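Local coordinates for guanine nucleotide exchange protein (PDB 1XSZ) that probably acts as a guanine nucleotide exchange factor for ADP-ribosylation factor (Arf) GTPases, pairing a Sec7 domain with a C-terminal domain that caps the active site, at residues Lys28-Cys33 against Glu68-Gln73. Sequence-based numbering, arbitrary orientation. Where two conformers were deposited one is given.
Sequences KIKEIC and EAENQQ
K30 and E70 reach for each other from opposite directions and close a single salt bridge between helix 22-35 and the first turn of helix 69-80. The two backbones stay well apart, 11.2 Å between K30 CA and E70 CA, so the gap is spanned entirely by side chain. Followed outward, K30 starts with CB pointing at the other helix; CG lies anti to its carbonyl carbon and, like CB, meets nothing on segment 68-73. The bend at chi3 (65°) brings K30 CD to 3.9 Å and CE to 3.6 Å from E70 OE1. At the tip, NZ donates a hydrogen bond to E70 OE1 at 2.8 Å. The ammonium arrives on the syn side of OE1, 21° out of the carboxylate plane, and favours this one oxygen clearly, since E70 OE2 is 4.2 Å from K30 NZ.

E70 answers with a nearly straight chain. Its CG stands anti to the backbone N (chi1 173°) and the chain stays extended beyond it, carrying the carboxylate out to the lysine. OE2 is hydrogen-bonded to Y63 OH, on the preceding helix 57-64, so each carboxylate oxygen has its own partner and the rotation of the group is restrained from two places. E70 also touches N41 at the start of helix 40-50, while on the lysine's helix I29 packs against I44 and F47 of that helix. With only 75 Å² buried in all, this is a surface salt bridge tying helix 22-35 to helix 69-80 within the all-helical Sec7 domain.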
loop_
_atom_site.group_PDB
_atom_site.type_symbol
_atom_site.label_atom_id
_atom_site.label_comp_id
_atom_site.label_asym_id
_atom_site.label_seq_id
_atom_site.Cartn_x
_atom_site.Cartn_y
_atom_site.Cartn_z
ATOM N N LYS A 28 14.032 14.399 -12.609
ATOM C CA LYS A 28 14.120 15.137 -13.862
ATOM C C LYS A 28 13.001 16.168 -13.951
ATOM O O LYS A 28 13.228 17.309 -14.356
ATOM C CB LYS A 28 14.050 14.183 -15.056
ATOM C CG LYS A 28 15.323 13.383 -15.278
ATOM C CD LYS A 28 15.241 12.558 -16.552
ATOM C CE LYS A 28 16.570 11.889 -16.862
ATOM N NZ LYS A 28 17.019 10.996 -15.759
ATOM N N ILE A 29 11.794 15.768 -13.570
ATOM C CA ILE A 29 10.655 16.679 -13.603
ATOM C C ILE A 29 10.930 17.844 -12.657
ATOM O O ILE A 29 10.710 19.003 -13.006
ATOM C CB ILE A 29 9.348 15.982 -13.160
ATOM C CG1 ILE A 29 8.928 14.954 -14.211
ATOM C CG2 ILE A 29 8.243 17.023 -12.960
ATOM C CD1 ILE A 29 7.747 14.096 -13.789
ATOM N N LYS A 30 11.421 17.529 -11.463
ATOM C CA LYS A 30 11.722 18.553 -10.469
ATOM C C LYS A 30 12.804 19.514 -10.954
ATOM O O LYS A 30 12.741 20.709 -10.676
ATOM C CB LYS A 30 12.146 17.900 -9.149
ATOM C CG LYS A 30 11.038 17.083 -8.494
ATOM C CD LYS A 30 11.508 16.362 -7.238
ATOM C CE LYS A 30 11.904 17.331 -6.139
ATOM N NZ LYS A 30 12.253 16.607 -4.886
ATOM N N GLU A 31 13.786 18.999 -11.686
ATOM C CA GLU A 31 14.858 19.849 -12.196
ATOM C C GLU A 31 14.318 20.834 -13.227
ATOM O O GLU A 31 14.692 22.006 -13.233
ATOM C CB GLU A 31 15.967 18.997 -12.816
ATOM C CG GLU A 31 16.714 18.141 -11.806
ATOM C CD GLU A 31 17.888 17.405 -12.418
ATOM O OE1 GLU A 31 17.670 16.599 -13.347
ATOM O OE2 GLU A 31 19.030 17.634 -11.967
ATOM N N ILE A 32 13.434 20.356 -14.096
ATOM C CA ILE A 32 12.840 21.205 -15.119
ATOM C C ILE A 32 11.962 22.267 -14.465
ATOM O O ILE A 32 11.983 23.430 -14.866
ATOM C CB ILE A 32 11.990 20.379 -16.104
ATOM C CG1 ILE A 32 12.894 19.421 -16.884
ATOM C CG2 ILE A 32 11.234 21.302 -17.056
ATOM C CD1 ILE A 32 12.148 18.487 -17.811
ATOM N N CYS A 33 11.195 21.865 -13.456
ATOM C CA CYS A 33 10.320 22.798 -12.757
ATOM C C CYS A 33 11.114 23.897 -12.064
ATOM O O CYS A 33 10.687 25.049 -12.024
ATOM C CB CYS A 33 9.453 22.055 -11.739
ATOM S SG CYS A 33 8.178 21.012 -12.497
ATOM N N GLU A 68 5.813 9.667 2.382
ATOM C CA GLU A 68 6.626 10.882 2.366
ATOM C C GLU A 68 5.820 12.140 2.032
ATOM O O GLU A 68 4.864 12.094 1.255
ATOM C CB GLU A 68 7.795 10.731 1.388
ATOM C CG GLU A 68 8.865 9.722 1.815
ATOM C CD GLU A 68 8.369 8.287 1.820
ATOM O OE1 GLU A 68 7.605 7.921 0.902
ATOM O OE2 GLU A 68 8.759 7.520 2.728
ATOM N N ALA A 69 6.216 13.263 2.627
ATOM C CA ALA A 69 5.537 14.541 2.431
ATOM C C ALA A 69 5.338 14.921 0.966
ATOM O O ALA A 69 4.242 15.297 0.563
ATOM C CB ALA A 69 6.301 15.650 3.156
ATOM N N GLU A 70 6.397 14.830 0.173
ATOM C CA GLU A 70 6.311 15.167 -1.244
ATOM C C GLU A 70 5.247 14.325 -1.939
ATOM O O GLU A 70 4.379 14.844 -2.640
ATOM C CB GLU A 70 7.661 14.938 -1.920
ATOM C CG GLU A 70 7.643 15.109 -3.433
ATOM C CD GLU A 70 8.993 14.813 -4.057
ATOM O OE1 GLU A 70 9.957 15.548 -3.764
ATOM O OE2 GLU A 70 9.094 13.841 -4.836
ATOM N N ASN A 71 5.327 13.015 -1.741
ATOM C CA ASN A 71 4.384 12.085 -2.344
ATOM C C ASN A 71 2.945 12.417 -1.986
ATOM O O ASN A 71 2.059 12.359 -2.841
ATOM C CB ASN A 71 4.698 10.659 -1.893
ATOM C CG ASN A 71 6.122 10.257 -2.199
ATOM O OD1 ASN A 71 7.071 10.856 -1.685
ATOM N ND2 ASN A 71 6.285 9.245 -3.042
ATOM N N GLN A 72 2.705 12.751 -0.721
ATOM C CA GLN A 72 1.354 13.071 -0.294
ATOM C C GLN A 72 0.844 14.346 -0.956
ATOM O O GLN A 72 -0.339 14.451 -1.278
ATOM C CB GLN A 72 1.285 13.154 1.236
ATOM C CG GLN A 72 1.655 11.826 1.897
ATOM C CD GLN A 72 0.979 11.607 3.233
ATOM O OE1 GLN A 72 -0.247 11.673 3.339
ATOM N NE2 GLN A 72 1.773 11.329 4.262
ATOM N N GLN A 73 1.734 15.308 -1.184
ATOM C CA GLN A 73 1.327 16.539 -1.849
ATOM C C GLN A 73 0.990 16.236 -3.305
ATOM O O GLN A 73 0.031 16.776 -3.857
ATOM C CB GLN A 73 2.441 17.586 -1.789
ATOM C CG GLN A 73 2.674 18.161 -0.402
ATOM C CD GLN A 73 3.750 19.229 -0.392
ATOM O OE1 GLN A 73 4.911 18.961 -0.706
ATOM N NE2 GLN A 73 3.369 20.450 -0.034
#